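Long-range contacts in putative isohexenylglutaconyl-CoA hydratase (Pseudomonas aeruginosa, PDB 4ZU2), which probably hydrates isohexenylglutaconyl-CoA in the bacterial breakdown of the acyclic terpene citronellate, as a trimeric member of the crotonase family: residues T86-F91 with P146-P151; L18-N23 with G37-V42; G92-E97 with F118-V123. All blocks are in the same frame, centred on the assembly; numbering follows the deposited sequence.

Contact 1 of 3, residues T86-F91 with P146-P151; sequences TLNRAF and PAQIAP
Q148 reaches N88 through its amide nitrogen: NE2 donates to N88 OD1 at 3.0 Å. The bond is bent, with an N-H...O angle of 137°, and the donor sits above the N88 carbonyl plane, 48° out of it. The two side chains run past each other in opposite directions, their amide planes perpendicular. The stem of Q148 also packs closely, with Q148 CG 3.3 Å from both N88 OD1 and the backbone N88 O. The turn at chi2 (-63°) bends the chain, bringing Q148 CD 3.5 Å from N88 O. Q148 OE1 meets R89 at its aliphatic part, 3.8 Å from R89 CD. In this crotonase-fold trimer, helix 81-99 here meets the turn leading into helix 149-157 close to a subunit interface. Beyond the amide pair, I149 CG1 approaches the edge of the F91 ring, 4.4 Å from F91 CE2. Both polar ends have further partners on the second subunit: Q148 NE2 also donates to L231 O there, and R89 NE forms a salt bridge with D232 of that subunit. R89 NH2 also forms a salt bridge with E96, two turns further along the same helix.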
loop_
_atom_site.group_PDB
_atom_site.type_symbol
_atom_site.label_atom_id
_atom_site.label_comp_id
_atom_site.label_asym_id
_atom_site.label_seq_id
_atom_site.Cartn_x
_atom_site.Cartn_y
_atom_site.Cartn_z
ATOM N N THR A 86 5.055 -25.461 -16.143
ATOM C CA THR A 86 3.824 -25.284 -16.916
ATOM C C THR A 86 2.561 -25.321 -16.053
ATOM O O THR A 86 1.618 -24.562 -16.275
ATOM C CB THR A 86 3.719 -26.372 -17.993
ATOM O OG1 THR A 86 4.598 -26.072 -19.061
ATOM C CG2 THR A 86 2.377 -26.433 -18.546
ATOM N N LEU A 87 2.554 -26.217 -15.075
ATOM C CA LEU A 87 1.446 -26.351 -14.127
ATOM C C LEU A 87 1.391 -25.225 -13.079
ATOM O O LEU A 87 0.288 -24.759 -12.784
ATOM C CB LEU A 87 1.485 -27.741 -13.443
ATOM C CG LEU A 87 1.339 -28.965 -14.373
ATOM C CD1 LEU A 87 1.742 -30.311 -13.717
ATOM C CD2 LEU A 87 -0.080 -29.086 -14.852
ATOM N N ASN A 88 2.539 -24.813 -12.508
ATOM C CA ASN A 88 2.613 -23.587 -11.661
ATOM C C ASN A 88 2.162 -22.323 -12.444
ATOM O O ASN A 88 1.336 -21.566 -11.980
ATOM C CB ASN A 88 4.021 -23.392 -11.054
ATOM C CG ASN A 88 4.091 -22.267 -10.024
ATOM O OD1 ASN A 88 4.784 -21.263 -10.219
ATOM N ND2 ASN A 88 3.395 -22.442 -8.904
ATOM N N ARG A 89 2.647 -22.140 -13.671
ATOM C CA ARG A 89 2.201 -20.988 -14.455
ATOM C C ARG A 89 0.693 -20.990 -14.727
ATOM O O ARG A 89 0.050 -19.936 -14.677
ATOM C CB ARG A 89 2.941 -20.847 -15.787
ATOM C CG ARG A 89 2.546 -19.571 -16.512
ATOM C CD ARG A 89 2.923 -18.374 -15.693
ATOM N NE ARG A 89 2.671 -17.088 -16.329
ATOM C CZ ARG A 89 1.516 -16.437 -16.258
ATOM N NH1 ARG A 89 0.498 -16.965 -15.587
ATOM N NH2 ARG A 89 1.387 -15.253 -16.844
ATOM N N ALA A 90 0.117 -22.166 -15.002
ATOM C CA ALA A 90 -1.338 -22.255 -15.141
ATOM C C ALA A 90 -2.093 -21.908 -13.834
ATOM O O ALA A 90 -3.197 -21.411 -13.887
ATOM C CB ALA A 90 -1.781 -23.624 -15.676
ATOM N N PHE A 91 -1.499 -22.143 -12.671
ATOM C CA PHE A 91 -2.144 -21.724 -11.443
ATOM C C PHE A 91 -1.977 -20.174 -11.385
ATOM O O PHE A 91 -2.818 -19.457 -10.850
ATOM C CB PHE A 91 -1.597 -22.450 -10.202
ATOM C CG PHE A 91 -1.970 -21.764 -8.888
ATOM C CD1 PHE A 91 -3.294 -21.623 -8.505
ATOM C CD2 PHE A 91 -0.999 -21.202 -8.079
ATOM C CE1 PHE A 91 -3.634 -20.974 -7.340
ATOM C CE2 PHE A 91 -1.352 -20.529 -6.906
ATOM C CZ PHE A 91 -2.677 -20.445 -6.537
ATOM N N PRO A 146 6.342 -19.359 -2.824
ATOM C CA PRO A 146 5.007 -18.892 -3.188
ATOM C C PRO A 146 5.137 -17.999 -4.463
ATOM O O PRO A 146 4.949 -16.800 -4.400
ATOM C CB PRO A 146 4.547 -18.116 -1.927
ATOM C CG PRO A 146 5.853 -17.576 -1.303
ATOM C CD PRO A 146 6.961 -18.546 -1.760
ATOM N N ALA A 147 5.526 -18.623 -5.580
ATOM C CA ALA A 147 6.074 -17.930 -6.765
ATOM C C ALA A 147 5.049 -17.128 -7.533
ATOM O O ALA A 147 5.262 -15.940 -7.809
ATOM C CB ALA A 147 6.710 -18.912 -7.687
ATOM N N GLN A 148 3.930 -17.778 -7.861
ATOM C CA GLN A 148 2.821 -17.106 -8.527
ATOM C C GLN A 148 2.086 -16.215 -7.523
ATOM O O GLN A 148 1.469 -15.243 -7.914
ATOM C CB GLN A 148 1.797 -18.091 -9.090
ATOM C CG GLN A 148 2.313 -19.100 -10.066
ATOM C CD GLN A 148 2.856 -18.446 -11.313
ATOM O OE1 GLN A 148 2.132 -17.792 -12.050
ATOM N NE2 GLN A 148 4.143 -18.589 -11.526
ATOM N N ILE A 149 2.089 -16.594 -6.242
ATOM C CA ILE A 149 1.417 -15.779 -5.218
ATOM C C ILE A 149 2.071 -14.409 -5.030
ATOM O O ILE A 149 1.362 -13.418 -4.742
ATOM C CB ILE A 149 1.375 -16.546 -3.886
ATOM C CG1 ILE A 149 0.427 -17.754 -4.009
ATOM C CG2 ILE A 149 0.954 -15.728 -2.756
ATOM C CD1 ILE A 149 0.742 -18.808 -3.057
ATOM N N ALA A 150 3.400 -14.354 -5.152
ATOM C CA ALA A 150 4.179 -13.188 -4.708
ATOM C C ALA A 150 3.578 -11.834 -5.132
ATOM O O ALA A 150 3.323 -10.958 -4.314
ATOM C CB ALA A 150 5.605 -13.276 -5.173
ATOM N N PRO A 151 3.341 -11.664 -6.419
ATOM C CA PRO A 151 2.820 -10.379 -6.894
ATOM C C PRO A 151 1.412 -10.068 -6.397
ATOM O O PRO A 151 1.082 -8.926 -6.184
ATOM C CB PRO A 151 2.843 -10.551 -8.416
ATOM C CG PRO A 151 2.984 -11.952 -8.670
ATOM C CD PRO A 151 3.688 -12.550 -7.528
#

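Contact 2 of 3, residues L18-N23 with G37-V42; sequences LRITLN and GELRAV
I20 sends two branches to two different residues of the helix, CG2 to L39 and CD1 to V42. The contact is the packing of strand 17-22 against helix 33-47 in the beta-alpha-beta unit that strand 54-59 completes, at one side of the crotonase core. The short segments are nearly antiparallel, their directions 174° apart, and their axes stay 11.1 Å from each other, a separation bridged by aliphatic side chains. On the helix, L39 and V42 lie three residues apart and so share one face; L18, I20 and L22, every second residue of the strand, supply the contacts from the other side.

The conformation of I20 accounts for where the two branches go. CG1 is anti to the carbonyl carbon (chi1 -52°) and CG2 anti to the backbone N. CG2 comes to 4.1 Å from L39 CD2, whereas CD1, at the end of an extended CG1 arm, stands 4.0 Å from V42 CG1; the I20 and V42 side chains pass in opposite directions.

Each helix residue thus offers one methyl to two strand residues. L39 CD2 also touches L22 CD2 at 4.0 Å, the two leucine side chains crossing at about a right angle. All five touching residues are buried. Beyond the pair, L39 packs on L94 of helix 81-99 and on L9 of strand 9-14, while the backbones of L18 and I20 are hydrogen-bonded to strand 54-59, through A54, V56 and R58, and R19 bonds to E12 of strand 9-14. V42 has CG1 anti to the backbone N (chi1 167°), which turns that methyl to the strand, where L18 CD2 lies 3.9 Å from V42 CG1.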
loop_
_atom_site.group_PDB
_atom_site.type_symbol
_atom_site.label_atom_id
_atom_site.label_comp_id
_atom_site.label_asym_id
_atom_site.label_seq_id
_atom_site.Cartn_x
_atom_site.Cartn_y
_atom_site.Cartn_z
ATOM N N LEU A 18 -23.408 -16.239 -8.918
ATOM C CA LEU A 18 -22.911 -17.619 -9.098
ATOM C C LEU A 18 -22.035 -17.985 -7.886
ATOM O O LEU A 18 -20.952 -17.435 -7.705
ATOM C CB LEU A 18 -22.154 -17.784 -10.412
ATOM C CG LEU A 18 -21.388 -19.109 -10.656
ATOM C CD1 LEU A 18 -22.301 -20.327 -10.603
ATOM C CD2 LEU A 18 -20.699 -19.064 -11.996
ATOM N N ARG A 19 -22.549 -18.853 -7.022
ATOM C CA ARG A 19 -21.766 -19.399 -5.924
ATOM C C ARG A 19 -20.943 -20.590 -6.397
ATOM O O ARG A 19 -21.465 -21.458 -7.083
ATOM C CB ARG A 19 -22.679 -19.876 -4.822
ATOM C CG ARG A 19 -23.151 -18.770 -3.954
ATOM C CD ARG A 19 -24.647 -18.484 -4.176
ATOM N NE ARG A 19 -25.208 -17.399 -3.355
ATOM C CZ ARG A 19 -25.045 -17.252 -2.040
ATOM N NH1 ARG A 19 -24.314 -18.079 -1.306
ATOM N NH2 ARG A 19 -25.618 -16.247 -1.430
ATOM N N ILE A 20 -19.681 -20.651 -5.981
ATOM C CA ILE A 20 -18.755 -21.693 -6.444
ATOM C C ILE A 20 -18.085 -22.286 -5.227
ATOM O O ILE A 20 -17.418 -21.574 -4.479
ATOM C CB ILE A 20 -17.643 -21.121 -7.361
ATOM C CG1 ILE A 20 -18.238 -20.289 -8.517
ATOM C CG2 ILE A 20 -16.729 -22.265 -7.886
ATOM C CD1 ILE A 20 -17.237 -19.460 -9.230
ATOM N N THR A 21 -18.257 -23.587 -5.013
ATOM C CA THR A 21 -17.733 -24.197 -3.791
ATOM C C THR A 21 -16.636 -25.186 -4.131
ATOM O O THR A 21 -16.786 -26.059 -4.973
ATOM C CB THR A 21 -18.848 -24.813 -2.902
ATOM O OG1 THR A 21 -19.759 -23.782 -2.526
ATOM C CG2 THR A 21 -18.279 -25.416 -1.627
ATOM N N LEU A 22 -15.497 -24.985 -3.504
ATOM C CA LEU A 22 -14.387 -25.883 -3.702
ATOM C C LEU A 22 -14.751 -27.098 -2.866
ATOM O O LEU A 22 -15.062 -26.989 -1.663
ATOM C CB LEU A 22 -13.068 -25.261 -3.217
ATOM C CG LEU A 22 -12.784 -23.803 -3.635
ATOM C CD1 LEU A 22 -11.468 -23.309 -3.059
ATOM C CD2 LEU A 22 -12.820 -23.654 -5.102
ATOM N N ASN A 23 -14.727 -28.240 -3.520
ATOM C CA ASN A 23 -15.395 -29.411 -3.017
ATOM C C ASN A 23 -14.531 -30.668 -3.092
ATOM O O ASN A 23 -14.810 -31.587 -3.846
ATOM C CB ASN A 23 -16.695 -29.568 -3.833
ATOM C CG ASN A 23 -17.674 -30.545 -3.208
ATOM O OD1 ASN A 23 -18.441 -31.171 -3.915
ATOM N ND2 ASN A 23 -17.655 -30.673 -1.895
ATOM N N GLY A 37 -8.224 -26.309 -13.508
ATOM C CA GLY A 37 -8.832 -26.360 -14.827
ATOM C C GLY A 37 -10.307 -25.970 -14.768
ATOM O O GLY A 37 -10.778 -25.188 -15.566
ATOM N N GLU A 38 -11.035 -26.512 -13.800
ATOM C CA GLU A 38 -12.458 -26.279 -13.758
ATOM C C GLU A 38 -12.755 -24.830 -13.385
ATOM O O GLU A 38 -13.726 -24.262 -13.866
ATOM C CB GLU A 38 -13.186 -27.293 -12.829
ATOM C CG GLU A 38 -13.136 -28.738 -13.404
ATOM C CD GLU A 38 -13.800 -29.797 -12.506
ATOM O OE1 GLU A 38 -13.998 -29.518 -11.305
ATOM O OE2 GLU A 38 -14.099 -30.913 -13.000
ATOM N N LEU A 39 -11.934 -24.250 -12.519
ATOM C CA LEU A 39 -12.195 -22.904 -12.047
ATOM C C LEU A 39 -11.997 -21.935 -13.186
ATOM O O LEU A 39 -12.719 -20.947 -13.303
ATOM C CB LEU A 39 -11.248 -22.527 -10.947
ATOM C CG LEU A 39 -11.583 -23.104 -9.599
ATOM C CD1 LEU A 39 -10.315 -23.052 -8.715
ATOM C CD2 LEU A 39 -12.722 -22.400 -8.931
ATOM N N ARG A 40 -11.016 -22.263 -14.026
ATOM C CA ARG A 40 -10.646 -21.428 -15.147
ATOM C C ARG A 40 -11.729 -21.493 -16.188
ATOM O O ARG A 40 -12.037 -20.486 -16.850
ATOM C CB ARG A 40 -9.294 -21.871 -15.742
ATOM C CG ARG A 40 -8.132 -21.531 -14.855
ATOM C CD ARG A 40 -6.809 -21.877 -15.491
ATOM N NE ARG A 40 -6.495 -20.954 -16.576
ATOM C CZ ARG A 40 -5.596 -21.200 -17.521
ATOM N NH1 ARG A 40 -4.956 -22.326 -17.506
ATOM N NH2 ARG A 40 -5.359 -20.342 -18.498
ATOM N N ALA A 41 -12.301 -22.684 -16.333
ATOM C CA ALA A 41 -13.366 -22.911 -17.316
ATOM C C ALA A 41 -14.623 -22.173 -16.944
ATOM O O ALA A 41 -15.288 -21.616 -17.808
ATOM C CB ALA A 41 -13.676 -24.423 -17.452
ATOM N N VAL A 42 -14.972 -22.209 -15.659
ATOM C CA VAL A 42 -16.112 -21.481 -15.134
ATOM C C VAL A 42 -15.926 -19.959 -15.270
ATOM O O VAL A 42 -16.847 -19.254 -15.658
ATOM C CB VAL A 42 -16.385 -21.852 -13.648
ATOM C CG1 VAL A 42 -17.361 -20.880 -13.014
ATOM C CG2 VAL A 42 -16.931 -23.269 -13.525
#

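Contact 3 of 3, residues G92-E97 with F118-V123; sequences GSLLEE and FGLACV
L95 and L94 meet L120 at the same methyl. Among the apolar contacts, L120 CD2 lies 4.0 Å from L94 CD2 and an equal 4.0 Å from L95 CD2, so one branch of L120 serves two successive residues of helix 81-99. The side chains of L94 and L120 cross at about a right angle. L94 has CG anti to the backbone N (chi1 161°), unlike L95, whose CG is anti to the carbonyl carbon (chi1 -62°); with these different first torsions the two CD2 methyls both reach L120 CD2. A looser apolar contact joins L95 CB and V123 CG1 at 4.4 Å.

The second kind of contact sets side chains against backbone. L95 CD2 rests on the G119-L120 peptide, 3.7 Å from G119 O and 3.9 Å from L120 N. G119 has no side chain, and its backbone is approached directly, which agrees with the close spacing of the chains: L95 and L120 CA atoms are 6.5 Å apart. In return V123 lays its branches near the L95 carbonyl, with V123 CG1 4.0 Å from L95 O.

Backbone bonds shape the second segment itself, where V123 N donates to L120 O at 3.3 Å, and V123 faces L95. In crotonases the N-terminal end of the corresponding helix generally contributes to the oxyanion hole, so helix 81-99 packs beside a helix that probably serves the active site in the same way.

All five touching residues are buried. F152 of helix 149-157 adjoins both L95 and V123, F64 of a loop packs on L120, and L94 also touches L39, R40 and L43 of helix 33-47, placing this contact between those two helices.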
loop_
_atom_site.group_PDB
_atom_site.type_symbol
_atom_site.label_atom_id
_atom_site.label_comp_id
_atom_site.label_asym_id
_atom_site.label_seq_id
_atom_site.Cartn_x
_atom_site.Cartn_y
_atom_site.Cartn_z
ATOM N N GLY A 92 -0.935 -19.651 -12.006
ATOM C CA GLY A 92 -0.800 -18.205 -12.095
ATOM C C GLY A 92 -1.852 -17.618 -13.030
ATOM O O GLY A 92 -2.361 -16.521 -12.794
ATOM N N SER A 93 -2.175 -18.343 -14.093
ATOM C CA SER A 93 -3.226 -17.897 -14.996
ATOM C C SER A 93 -4.570 -17.892 -14.289
ATOM O O SER A 93 -5.371 -17.006 -14.544
ATOM C CB SER A 93 -3.303 -18.758 -16.246
ATOM O OG SER A 93 -2.084 -18.750 -16.930
ATOM N N LEU A 94 -4.828 -18.845 -13.392
ATOM C CA LEU A 94 -6.096 -18.803 -12.635
ATOM C C LEU A 94 -6.190 -17.511 -11.822
ATOM O O LEU A 94 -7.224 -16.910 -11.777
ATOM C CB LEU A 94 -6.269 -20.009 -11.714
ATOM C CG LEU A 94 -7.276 -19.878 -10.564
ATOM C CD1 LEU A 94 -8.650 -19.516 -11.037
ATOM C CD2 LEU A 94 -7.368 -21.201 -9.818
ATOM N N LEU A 95 -5.095 -17.099 -11.176
ATOM C CA LEU A 95 -5.119 -15.948 -10.288
ATOM C C LEU A 95 -5.303 -14.692 -11.115
ATOM O O LEU A 95 -5.985 -13.752 -10.702
ATOM C CB LEU A 95 -3.834 -15.847 -9.428
ATOM C CG LEU A 95 -3.477 -16.969 -8.437
ATOM C CD1 LEU A 95 -2.073 -16.742 -7.776
ATOM C CD2 LEU A 95 -4.551 -17.175 -7.370
ATOM N N GLU A 96 -4.737 -14.706 -12.313
ATOM C CA GLU A 96 -4.824 -13.549 -13.186
ATOM C C GLU A 96 -6.253 -13.332 -13.619
ATOM O O GLU A 96 -6.735 -12.192 -13.627
ATOM C CB GLU A 96 -3.971 -13.716 -14.448
ATOM C CG GLU A 96 -2.512 -13.541 -14.224
ATOM C CD GLU A 96 -1.706 -13.552 -15.537
ATOM O OE1 GLU A 96 -1.319 -12.432 -15.974
ATOM O OE2 GLU A 96 -1.453 -14.674 -16.095
ATOM N N GLU A 97 -6.900 -14.428 -14.006
ATOM C CA GLU A 97 -8.247 -14.396 -14.561
ATOM C C GLU A 97 -9.339 -14.270 -13.488
ATOM O O GLU A 97 -10.461 -13.833 -13.779
ATOM C CB GLU A 97 -8.483 -15.604 -15.453
ATOM C CG GLU A 97 -7.470 -15.780 -16.628
ATOM C CD GLU A 97 -7.237 -17.273 -17.054
ATOM O OE1 GLU A 97 -7.928 -18.175 -16.571
ATOM O OE2 GLU A 97 -6.366 -17.543 -17.891
ATOM N N PHE A 118 -4.389 -19.232 0.115
ATOM C CA PHE A 118 -4.092 -17.841 0.527
ATOM C C PHE A 118 -3.963 -17.011 -0.767
ATOM O O PHE A 118 -4.444 -15.890 -0.849
ATOM C CB PHE A 118 -2.819 -17.903 1.389
ATOM C CG PHE A 118 -2.199 -16.603 1.762
ATOM C CD1 PHE A 118 -1.789 -15.670 0.815
ATOM C CD2 PHE A 118 -1.902 -16.359 3.074
ATOM C CE1 PHE A 118 -1.183 -14.482 1.199
ATOM C CE2 PHE A 118 -1.298 -15.155 3.457
ATOM C CZ PHE A 118 -0.928 -14.231 2.517
ATOM N N GLY A 119 -3.413 -17.614 -1.818
ATOM C CA GLY A 119 -3.441 -17.007 -3.145
ATOM C C GLY A 119 -4.780 -16.547 -3.699
ATOM O O GLY A 119 -4.926 -15.409 -4.161
ATOM N N LEU A 120 -5.767 -17.419 -3.699
ATOM C CA LEU A 120 -7.103 -17.040 -4.178
ATOM C C LEU A 120 -7.763 -15.937 -3.360
ATOM O O LEU A 120 -8.517 -15.162 -3.890
ATOM C CB LEU A 120 -8.058 -18.217 -4.100
ATOM C CG LEU A 120 -7.827 -19.439 -4.962
ATOM C CD1 LEU A 120 -8.874 -20.481 -4.588
ATOM C CD2 LEU A 120 -7.946 -19.062 -6.434
ATOM N N ALA A 121 -7.557 -15.958 -2.056
ATOM C CA ALA A 121 -8.129 -14.933 -1.168
ATOM C C ALA A 121 -7.623 -13.532 -1.602
ATOM O O ALA A 121 -8.336 -12.538 -1.550
ATOM C CB ALA A 121 -7.745 -15.231 0.276
ATOM N N CYS A 122 -6.384 -13.502 -2.059
ATOM C CA CYS A 122 -5.679 -12.272 -2.350
ATOM C C CYS A 122 -6.189 -11.599 -3.597
ATOM O O CYS A 122 -5.819 -10.472 -3.859
ATOM C CB CYS A 122 -4.187 -12.555 -2.525
ATOM S SG CYS A 122 -3.224 -12.792 -1.050
ATOM N N VAL A 123 -7.012 -12.293 -4.380
ATOM C CA VAL A 123 -7.527 -11.719 -5.623
ATOM C C VAL A 123 -9.043 -11.498 -5.615
ATOM O O VAL A 123 -9.666 -11.259 -6.663
ATOM C CB VAL A 123 -7.101 -12.541 -6.868
ATOM C CG1 VAL A 123 -5.588 -12.749 -6.856
ATOM C CG2 VAL A 123 -7.821 -13.850 -6.942
#

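In the fold
From the N terminus, contact 2 closes first, joining strand 17-22 to helix 33-47 across a short loop before helix 81-99 begins. That helix then carries both remaining contacts: 86-91 opens contact 1 and 92-97 opens contact 3. Of these two, contact 3 closes earlier, at helix 116-121, and is nested within the longer loop that contact 1 closes at the start of helix 149-157. The centres of contacts 1 and 3 are about 9 Å apart, and I149 packs on G119 between them. R40 of contact 2 forms a salt bridge with E97, linking helix 33-47 to helix 81-99. Together they tie the sheet through helix 33-47 and helix 81-99 to the second-subunit face at contact 1.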